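Local coordinates for EDD domain protein, DegV family (Ruminococcus gnavus, PDB 3JR7) that is of unknown function but, as a DegV-family protein, probably binds a lipid such as a fatty acid, at residues A[86-91]-A[112-117]; A[120-123]-A[128-131]; A[147-152]-A[165-170]. All coordinates share one frame; numbering follows the deposited sequence.

All three contacts lie in the part of this DegV-family protein that contains the sheet with strands 98-103 and 130-135. Interactions 1 and 2 share helix 111-126. Their centres are about 10 Å apart and they touch, with Met89 CG 3.6 Å from Tyr122 N. Interaction 3 lies about 20 Å, centre to centre, from each of them. Its nearest atoms are about 6 Å from interaction 1 and about 9 Å from interaction 2. Strand 130-135 of interaction 2 leads along the chain to helix 141-155 of interaction 3. A sodium ion lies about 9 Å from the side chain of Ser114 in interaction 1. The polyether ligand seen in the crystal occupies a pocket of 18 residues.

Interaction 1: A[86-91]-A[112-117]; sequences ERYMES and YNSAVL
Tyr88 of helix 85-92 lays its ring against Ala115 of helix 111-126. The Ala115 methyl sits over the centre of one ring face. CB is 3.7 Å from the centroid of the Tyr88 ring and only 5° off the ring normal. This is a well-centred CH-pi contact. The backbone of Ala115 shares in it, since Ala115 N lies 3.5 Å from Tyr88 CD2. The two backbones come close here, with Tyr88 CA and Ala115 CA 5.6 Å apart.

Ser114 meets the same ring from another direction. Its OG lies at the ring edge, in the plane, 3.6 Å from Tyr88 CD2. This is van der Waals contact. The OG hydrogen bond goes instead to Pro83 O, just ahead of helix 85-92.

Several groups set the Tyr88 ring in place. Its CG is anti to the carbonyl carbon (chi1 -86°), and its CB points toward helix 111-126. At the far end, Tyr88 OH is hydrogen-bonded to Ser111 OG, at the start of helix 111-126. Farther out, the Tyr88 side chain packs on Val45 of strand 42-51 and on Val101 and Thr103 of strand 98-103. Ala115 also touches Val101, as well as Val133 of strand 130-135. Within helix 85-92, Ser91 OG also donates to the backbone carbonyl Tyr88 O at 2.7 Å. The donor lies in the carbonyl plane, on a lone pair. A second polar tie joins the helices where Tyr92 OH bonds to Ala115 O.

The small Ala115 side chain lets the aromatic face come right up to the helix backbone. The buried hydroxyls of Tyr88 and Ser114 are satisfied by Ser111 OG and Pro83 O, which leaves the ring face for apolar contact with Ala115.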
loop_
_atom_site.group_PDB
_atom_site.type_symbol
_atom_site.label_atom_id
_atom_site.label_comp_id
_atom_site.label_asym_id
_atom_site.label_seq_id
_atom_site.Cartn_x
_atom_site.Cartn_y
_atom_site.Cartn_z
ATOM N N GLU A 86 -10.636 -13.582 11.856
ATOM C CA GLU A 86 -11.730 -14.403 11.389
ATOM C C GLU A 86 -12.094 -14.041 9.972
ATOM O O GLU A 86 -12.404 -14.920 9.185
ATOM C CB GLU A 86 -12.947 -14.255 12.306
ATOM C CG GLU A 86 -12.690 -14.894 13.694
ATOM C CD GLU A 86 -11.752 -14.059 14.617
ATOM O OE1 GLU A 86 -11.654 -12.810 14.441
ATOM O OE2 GLU A 86 -11.161 -14.674 15.559
ATOM N N ARG A 87 -12.053 -12.747 9.648
ATOM C CA ARG A 87 -12.279 -12.342 8.286
ATOM C C ARG A 87 -11.206 -12.894 7.345
ATOM O O ARG A 87 -11.501 -13.248 6.213
ATOM C CB ARG A 87 -12.291 -10.834 8.140
ATOM C CG ARG A 87 -13.368 -10.346 7.193
ATOM C CD ARG A 87 -14.529 -9.693 7.990
ATOM N NE ARG A 87 -13.919 -8.920 9.078
ATOM C CZ ARG A 87 -13.129 -7.842 8.914
ATOM N NH1 ARG A 87 -12.880 -7.333 7.678
ATOM N NH2 ARG A 87 -12.597 -7.277 10.010
ATOM N N TYR A 88 -9.953 -12.903 7.782
ATOM C CA TYR A 88 -8.901 -13.440 6.924
ATOM C C TYR A 88 -9.120 -14.932 6.720
ATOM O O TYR A 88 -9.046 -15.449 5.592
ATOM C CB TYR A 88 -7.538 -13.163 7.518
ATOM C CG TYR A 88 -6.943 -11.818 7.160
ATOM C CD1 TYR A 88 -6.523 -11.553 5.851
ATOM C CD2 TYR A 88 -6.680 -10.855 8.151
ATOM C CE1 TYR A 88 -5.958 -10.378 5.528
ATOM C CE2 TYR A 88 -6.044 -9.665 7.829
ATOM C CZ TYR A 88 -5.712 -9.444 6.505
ATOM O OH TYR A 88 -5.092 -8.290 6.150
HETATM N N MSE A 89 -9.422 -15.626 7.824
HETATM C CA MSE A 89 -9.697 -17.070 7.727
HETATM C C MSE A 89 -10.769 -17.388 6.706
HETATM O O MSE A 89 -10.607 -18.283 5.875
HETATM C CB MSE A 89 -10.083 -17.672 9.084
HETATM C CG MSE A 89 -10.232 -19.201 9.009
HETATM SE SE MSE A 89 -11.146 -19.938 10.565
HETATM C CE MSE A 89 -12.973 -19.643 9.904
ATOM N N GLU A 90 -11.865 -16.665 6.762
ATOM C CA GLU A 90 -12.961 -16.897 5.833
ATOM C C GLU A 90 -12.539 -16.651 4.378
ATOM O O GLU A 90 -12.977 -17.363 3.476
ATOM C CB GLU A 90 -14.172 -16.023 6.208
ATOM C CG GLU A 90 -14.800 -16.419 7.562
ATOM C CD GLU A 90 -15.748 -15.357 8.175
ATOM O OE1 GLU A 90 -16.091 -14.369 7.477
ATOM O OE2 GLU A 90 -16.140 -15.526 9.367
ATOM N N SER A 91 -11.672 -15.668 4.140
ATOM C CA SER A 91 -11.180 -15.409 2.782
ATOM C C SER A 91 -10.266 -16.525 2.273
ATOM O O SER A 91 -10.121 -16.711 1.068
ATOM C CB SER A 91 -10.458 -14.067 2.697
ATOM O OG SER A 91 -9.126 -14.129 3.269
ATOM N N TYR A 112 -0.968 -7.562 9.173
ATOM C CA TYR A 112 -0.058 -8.712 9.017
ATOM C C TYR A 112 -0.297 -9.778 10.108
ATOM O O TYR A 112 -0.580 -10.927 9.816
ATOM C CB TYR A 112 1.412 -8.312 9.071
ATOM C CG TYR A 112 2.340 -9.513 8.932
ATOM C CD1 TYR A 112 2.486 -10.173 7.705
ATOM C CD2 TYR A 112 3.062 -9.979 10.005
ATOM C CE1 TYR A 112 3.312 -11.297 7.575
ATOM C CE2 TYR A 112 3.902 -11.115 9.884
ATOM C CZ TYR A 112 4.005 -11.761 8.682
ATOM O OH TYR A 112 4.826 -12.863 8.575
ATOM N N ASN A 113 -0.180 -9.388 11.359
ATOM C CA ASN A 113 -0.392 -10.365 12.452
ATOM C C ASN A 113 -1.768 -11.062 12.443
ATOM O O ASN A 113 -1.917 -12.284 12.736
ATOM C CB ASN A 113 -0.131 -9.673 13.777
ATOM C CG ASN A 113 1.339 -9.456 14.032
ATOM O OD1 ASN A 113 2.209 -10.018 13.353
ATOM N ND2 ASN A 113 1.631 -8.648 15.034
ATOM N N SER A 114 -2.779 -10.286 12.078
ATOM C CA SER A 114 -4.111 -10.788 11.932
ATOM C C SER A 114 -4.251 -11.850 10.842
ATOM O O SER A 114 -4.869 -12.893 11.075
ATOM C CB SER A 114 -5.031 -9.641 11.667
ATOM O OG SER A 114 -6.323 -10.085 11.612
ATOM N N ALA A 115 -3.657 -11.572 9.684
ATOM C CA ALA A 115 -3.611 -12.490 8.564
ATOM C C ALA A 115 -2.914 -13.815 8.947
ATOM O O ALA A 115 -3.384 -14.888 8.584
ATOM C CB ALA A 115 -2.897 -11.846 7.367
ATOM N N VAL A 116 -1.812 -13.713 9.699
ATOM C CA VAL A 116 -1.081 -14.877 10.197
ATOM C C VAL A 116 -1.924 -15.711 11.178
ATOM O O VAL A 116 -2.002 -16.952 11.085
ATOM C CB VAL A 116 0.295 -14.457 10.799
ATOM C CG1 VAL A 116 1.011 -15.680 11.579
ATOM C CG2 VAL A 116 1.212 -13.914 9.698
ATOM N N LEU A 117 -2.581 -15.042 12.108
ATOM C CA LEU A 117 -3.437 -15.718 13.072
ATOM C C LEU A 117 -4.620 -16.357 12.315
ATOM O O LEU A 117 -5.060 -17.466 12.642
ATOM C CB LEU A 117 -3.903 -14.690 14.135
ATOM C CG LEU A 117 -4.485 -15.176 15.422
ATOM C CD1 LEU A 117 -3.467 -16.144 16.112
ATOM C CD2 LEU A 117 -4.790 -13.932 16.308
#

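Interaction 2: A[120-123]-A[128-131]; sequences NLYE and EKQI. With PO4 (phosphate ion), chain D.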
loop_
_atom_site.group_PDB
_atom_site.type_symbol
_atom_site.label_atom_id
_atom_site.label_comp_id
_atom_site.label_asym_id
_atom_site.label_seq_id
_atom_site.Cartn_x
_atom_site.Cartn_y
_atom_site.Cartn_z
ATOM N N ASN A 120 -3.579 -19.625 11.234
ATOM C CA ASN A 120 -3.559 -20.604 12.331
ATOM C C ASN A 120 -4.968 -21.136 12.597
ATOM O O ASN A 120 -5.173 -22.350 12.714
ATOM C CB ASN A 120 -2.907 -19.995 13.564
ATOM C CG ASN A 120 -1.427 -19.733 13.337
ATOM O OD1 ASN A 120 -0.814 -20.375 12.502
ATOM N ND2 ASN A 120 -0.865 -18.772 14.027
ATOM N N LEU A 121 -5.943 -20.236 12.621
ATOM C CA LEU A 121 -7.339 -20.607 12.814
ATOM C C LEU A 121 -7.793 -21.492 11.660
ATOM O O LEU A 121 -8.449 -22.531 11.878
ATOM C CB LEU A 121 -8.232 -19.359 12.938
ATOM C CG LEU A 121 -7.932 -18.450 14.148
ATOM C CD1 LEU A 121 -8.851 -17.212 14.082
ATOM C CD2 LEU A 121 -8.080 -19.248 15.481
ATOM N N TYR A 122 -7.460 -21.098 10.434
ATOM C CA TYR A 122 -7.800 -21.943 9.249
ATOM C C TYR A 122 -7.367 -23.390 9.444
ATOM O O TYR A 122 -8.125 -24.332 9.173
ATOM C CB TYR A 122 -7.176 -21.401 7.925
ATOM C CG TYR A 122 -7.614 -22.221 6.749
ATOM C CD1 TYR A 122 -8.775 -21.912 6.058
ATOM C CD2 TYR A 122 -6.935 -23.360 6.396
ATOM C CE1 TYR A 122 -9.222 -22.715 5.019
ATOM C CE2 TYR A 122 -7.389 -24.175 5.341
ATOM C CZ TYR A 122 -8.521 -23.838 4.684
ATOM O OH TYR A 122 -8.978 -24.655 3.688
ATOM N N GLU A 123 -6.128 -23.556 9.861
ATOM C CA GLU A 123 -5.547 -24.869 9.929
ATOM C C GLU A 123 -6.173 -25.691 11.053
ATOM O O GLU A 123 -6.321 -26.911 10.886
ATOM C CB GLU A 123 -4.023 -24.786 9.958
ATOM C CG GLU A 123 -3.546 -24.274 8.580
ATOM C CD GLU A 123 -2.057 -24.371 8.319
ATOM O OE1 GLU A 123 -1.267 -24.093 9.245
ATOM O OE2 GLU A 123 -1.697 -24.699 7.148
ATOM N N GLU A 128 -4.377 -28.412 6.698
ATOM C CA GLU A 128 -3.276 -27.785 5.978
ATOM C C GLU A 128 -3.743 -27.167 4.636
ATOM O O GLU A 128 -4.531 -27.737 3.936
ATOM C CB GLU A 128 -2.159 -28.836 5.703
ATOM C CG GLU A 128 -1.405 -29.273 6.949
ATOM C CD GLU A 128 -0.234 -30.263 6.671
ATOM O OE1 GLU A 128 -0.192 -30.896 5.580
ATOM O OE2 GLU A 128 0.659 -30.381 7.562
ATOM N N LYS A 129 -3.235 -25.988 4.297
ATOM C CA LYS A 129 -3.453 -25.418 2.968
ATOM C C LYS A 129 -2.243 -24.577 2.657
ATOM O O LYS A 129 -1.572 -24.099 3.573
ATOM C CB LYS A 129 -4.743 -24.583 2.931
ATOM C CG LYS A 129 -5.173 -24.153 1.528
ATOM C CD LYS A 129 -6.516 -23.382 1.486
ATOM C CE LYS A 129 -7.047 -23.395 0.078
ATOM N NZ LYS A 129 -8.127 -22.465 -0.161
ATOM N N GLN A 130 -1.956 -24.397 1.359
ATOM C CA GLN A 130 -0.877 -23.531 0.954
ATOM C C GLN A 130 -1.374 -22.100 1.070
ATOM O O GLN A 130 -2.042 -21.593 0.181
ATOM C CB GLN A 130 -0.411 -23.861 -0.469
ATOM C CG GLN A 130 0.433 -25.177 -0.562
ATOM C CD GLN A 130 0.522 -25.705 -1.999
ATOM O OE1 GLN A 130 -0.462 -25.776 -2.696
ATOM N NE2 GLN A 130 1.704 -26.043 -2.431
ATOM N N ILE A 131 -1.035 -21.473 2.194
ATOM C CA ILE A 131 -1.347 -20.093 2.479
ATOM C C ILE A 131 -0.059 -19.376 2.904
ATOM O O ILE A 131 0.649 -19.821 3.816
ATOM C CB ILE A 131 -2.333 -19.974 3.646
ATOM C CG1 ILE A 131 -3.612 -20.766 3.361
ATOM C CG2 ILE A 131 -2.680 -18.487 3.898
ATOM C CD1 ILE A 131 -4.481 -21.007 4.611
HETATM P P PO4 D . 2.765 -26.511 -5.905
HETATM O O1 PO4 D . 1.264 -26.468 -5.552
HETATM O O2 PO4 D . 3.145 -25.180 -6.486
HETATM O O3 PO4 D . 3.598 -26.703 -4.671
HETATM O O4 PO4 D . 3.148 -27.650 -6.837
#
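Tyr122 packs against Lys129 and Ile131, and this is the tight side of the contact. Its CG is anti to the backbone N (chi1 -176°), which carries the ring toward the chain at 128-131. Ile131 CD1 lies 3.8 Å from Tyr122 CD2, an off-centre CH-pi contact. Farther along the ring, Lys129 CB is 3.6 Å from Tyr122 CE2. The lysine chain is extended, and its CD reaches to 3.5 Å from Tyr122 OH. Lys129 NZ is hydrogen-bonded to the backbone carbonyls of Tyr92, Cys94 and Ala96.

The contact lies at the return from helix 111-126 to strand 130-135 in a beta-alpha-beta unit, in which the helix links parallel strands 98-103 and 130-135. Gln130 makes backbone hydrogen bonds with Ile99 of the first strand.

The looser side begins at Glu123. Its OE2 accepts a weak bond from Lys129 N, at 3.5 Å and 162°. Glu128 is exposed, and its CB points away from the helix. Gln130 CB also points away from 120-123, and its NE2 binds a phosphate ion, probably from the crystallisation liquor. Gln130 NE2 lies 3.2 Å from phosphate O1, and its second bond, to O3, is weak. Phe160 N is hydrogen-bonded to the same phosphate.

Interaction 3: A[147-152]-A[165-170]; sequences ALKVQQ and ESVECY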
loop_
_atom_site.group_PDB
_atom_site.type_symbol
_atom_site.label_atom_id
_atom_site.label_comp_id
_atom_site.label_asym_id
_atom_site.label_seq_id
_atom_site.Cartn_x
_atom_site.Cartn_y
_atom_site.Cartn_z
ATOM N N ALA A 147 0.975 -7.718 -5.194
ATOM C CA ALA A 147 -0.118 -8.502 -5.753
ATOM C C ALA A 147 0.112 -8.786 -7.247
ATOM O O ALA A 147 -0.078 -9.943 -7.696
ATOM C CB ALA A 147 -1.485 -7.804 -5.563
ATOM N N LEU A 148 0.513 -7.751 -8.001
ATOM C CA LEU A 148 0.859 -7.903 -9.437
ATOM C C LEU A 148 2.010 -8.888 -9.662
ATOM O O LEU A 148 2.012 -9.706 -10.602
ATOM C CB LEU A 148 1.175 -6.539 -10.089
ATOM C CG LEU A 148 -0.023 -5.615 -10.321
ATOM C CD1 LEU A 148 0.329 -4.234 -10.760
ATOM C CD2 LEU A 148 -1.030 -6.275 -11.365
ATOM N N LYS A 149 2.996 -8.826 -8.786
ATOM C CA LYS A 149 4.118 -9.739 -8.876
ATOM C C LYS A 149 3.706 -11.202 -8.621
ATOM O O LYS A 149 4.180 -12.100 -9.299
ATOM C CB LYS A 149 5.227 -9.298 -7.887
ATOM C CG LYS A 149 6.552 -10.075 -7.963
ATOM C CD LYS A 149 7.176 -10.075 -9.390
ATOM C CE LYS A 149 7.873 -8.807 -9.733
ATOM N NZ LYS A 149 8.650 -8.853 -11.057
ATOM N N VAL A 150 2.832 -11.430 -7.639
ATOM C CA VAL A 150 2.288 -12.769 -7.412
ATOM C C VAL A 150 1.680 -13.293 -8.711
ATOM O O VAL A 150 1.990 -14.398 -9.160
ATOM C CB VAL A 150 1.224 -12.802 -6.261
ATOM C CG1 VAL A 150 0.531 -14.205 -6.239
ATOM C CG2 VAL A 150 1.853 -12.404 -4.931
ATOM N N GLN A 151 0.836 -12.490 -9.330
ATOM C CA GLN A 151 0.161 -12.903 -10.571
ATOM C C GLN A 151 1.168 -13.155 -11.685
ATOM O O GLN A 151 1.020 -14.081 -12.462
ATOM C CB GLN A 151 -0.825 -11.806 -10.996
ATOM C CG GLN A 151 -1.569 -12.024 -12.370
ATOM C CD GLN A 151 -2.418 -10.796 -12.759
ATOM O OE1 GLN A 151 -1.960 -9.677 -12.708
ATOM N NE2 GLN A 151 -3.643 -11.015 -13.079
ATOM N N GLN A 152 2.194 -12.312 -11.767
ATOM C CA GLN A 152 3.228 -12.481 -12.791
ATOM C C GLN A 152 3.945 -13.820 -12.597
ATOM O O GLN A 152 4.073 -14.607 -13.544
ATOM C CB GLN A 152 4.209 -11.296 -12.770
ATOM C CG GLN A 152 5.335 -11.387 -13.830
ATOM C CD GLN A 152 6.481 -10.392 -13.578
ATOM O OE1 GLN A 152 6.446 -9.579 -12.650
ATOM N NE2 GLN A 152 7.505 -10.478 -14.390
ATOM N N GLU A 165 9.223 -17.341 -2.768
ATOM C CA GLU A 165 10.589 -16.840 -2.845
ATOM C C GLU A 165 10.716 -15.618 -3.756
ATOM O O GLU A 165 11.380 -14.634 -3.371
ATOM C CB GLU A 165 11.563 -17.948 -3.261
ATOM C CG GLU A 165 13.020 -17.470 -3.431
ATOM C CD GLU A 165 14.021 -18.601 -3.740
ATOM O OE1 GLU A 165 13.597 -19.603 -4.322
ATOM O OE2 GLU A 165 15.229 -18.455 -3.461
ATOM N N SER A 166 10.138 -15.665 -4.962
ATOM C CA SER A 166 10.291 -14.558 -5.927
ATOM C C SER A 166 9.659 -13.277 -5.414
ATOM O O SER A 166 10.203 -12.177 -5.607
ATOM C CB SER A 166 9.708 -14.867 -7.312
ATOM O OG SER A 166 10.331 -16.032 -7.811
ATOM N N VAL A 167 8.518 -13.420 -4.746
ATOM C CA VAL A 167 7.810 -12.262 -4.243
ATOM C C VAL A 167 8.497 -11.675 -3.020
ATOM O O VAL A 167 8.572 -10.468 -2.898
ATOM C CB VAL A 167 6.342 -12.591 -3.959
ATOM C CG1 VAL A 167 5.670 -11.434 -3.223
ATOM C CG2 VAL A 167 5.614 -12.936 -5.311
ATOM N N GLU A 168 8.979 -12.518 -2.104
ATOM C CA GLU A 168 9.755 -12.018 -0.984
ATOM C C GLU A 168 10.998 -11.268 -1.477
ATOM O O GLU A 168 11.356 -10.250 -0.880
ATOM C CB GLU A 168 10.093 -13.106 0.061
ATOM C CG GLU A 168 8.870 -13.656 0.820
ATOM C CD GLU A 168 8.270 -12.706 1.923
ATOM O OE1 GLU A 168 8.863 -11.572 2.113
ATOM O OE2 GLU A 168 7.240 -13.133 2.611
ATOM N N CYS A 169 11.627 -11.738 -2.558
ATOM C CA CYS A 169 12.760 -11.020 -3.160
ATOM C C CYS A 169 12.288 -9.650 -3.678
ATOM O O CYS A 169 12.893 -8.619 -3.398
ATOM C CB CYS A 169 13.397 -11.823 -4.312
ATOM S SG CYS A 169 14.640 -10.864 -5.287
ATOM N N TYR A 170 11.210 -9.656 -4.435
ATOM C CA TYR A 170 10.638 -8.403 -4.896
ATOM C C TYR A 170 10.384 -7.417 -3.735
ATOM O O TYR A 170 10.717 -6.218 -3.850
ATOM C CB TYR A 170 9.355 -8.630 -5.721
ATOM C CG TYR A 170 8.720 -7.289 -6.080
ATOM C CD1 TYR A 170 9.404 -6.382 -6.884
ATOM C CD2 TYR A 170 7.486 -6.904 -5.572
ATOM C CE1 TYR A 170 8.879 -5.129 -7.170
ATOM C CE2 TYR A 170 6.935 -5.660 -5.882
ATOM C CZ TYR A 170 7.649 -4.776 -6.669
ATOM O OH TYR A 170 7.157 -3.524 -6.951
#
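Lys149 and Val150 of helix 141-155 face Val167 and Tyr170 of helix 160-173. The two segments run roughly antiparallel, at 148° between their directions. Their axes come within 9.6 Å of each other.

The apolar contacts carry the pair. Val150 CG2 and Val167 CG2 meet at 3.8 Å. In both valines CG2 is anti to the carbonyl carbon, and these matching branches are the ones that touch. Lys149 contributes its methylene chain. Its CG lies 4.0 Å from Val167 CG2 and 3.9 Å from Tyr170 CB. The chain then bends twice, at chi2 (55°) and chi3 (78°), and this brings CE back over one face of the Tyr170 ring. CE is 4.0 Å from Tyr170 CG. The aliphatic part of the lysine, not its charge, therefore rests on the aromatic face.

The polar bonds leave the interface. Lys149 NZ donates to Gln152 OE1 at 2.8 Å, within its own helix and tilted out of the carbonyl plane. This bond ties down the end of the bent chain. Tyr170 OH is hydrogen-bonded to Gln174 NE2. Helix 160-173 also carries Cys169, which forms an interchain disulfide seen in a crystal structure of this protein.

The two helices follow one another in the chain and form an antiparallel hairpin. Val150 and Val167 both reach Phe134 of strand 130-135, and Val150 also touches Val24 of strand 22-27. Tyr170 extends the seam along helix 141-155 to Leu145 and Ile146, and Val167 packs on Ile146 too.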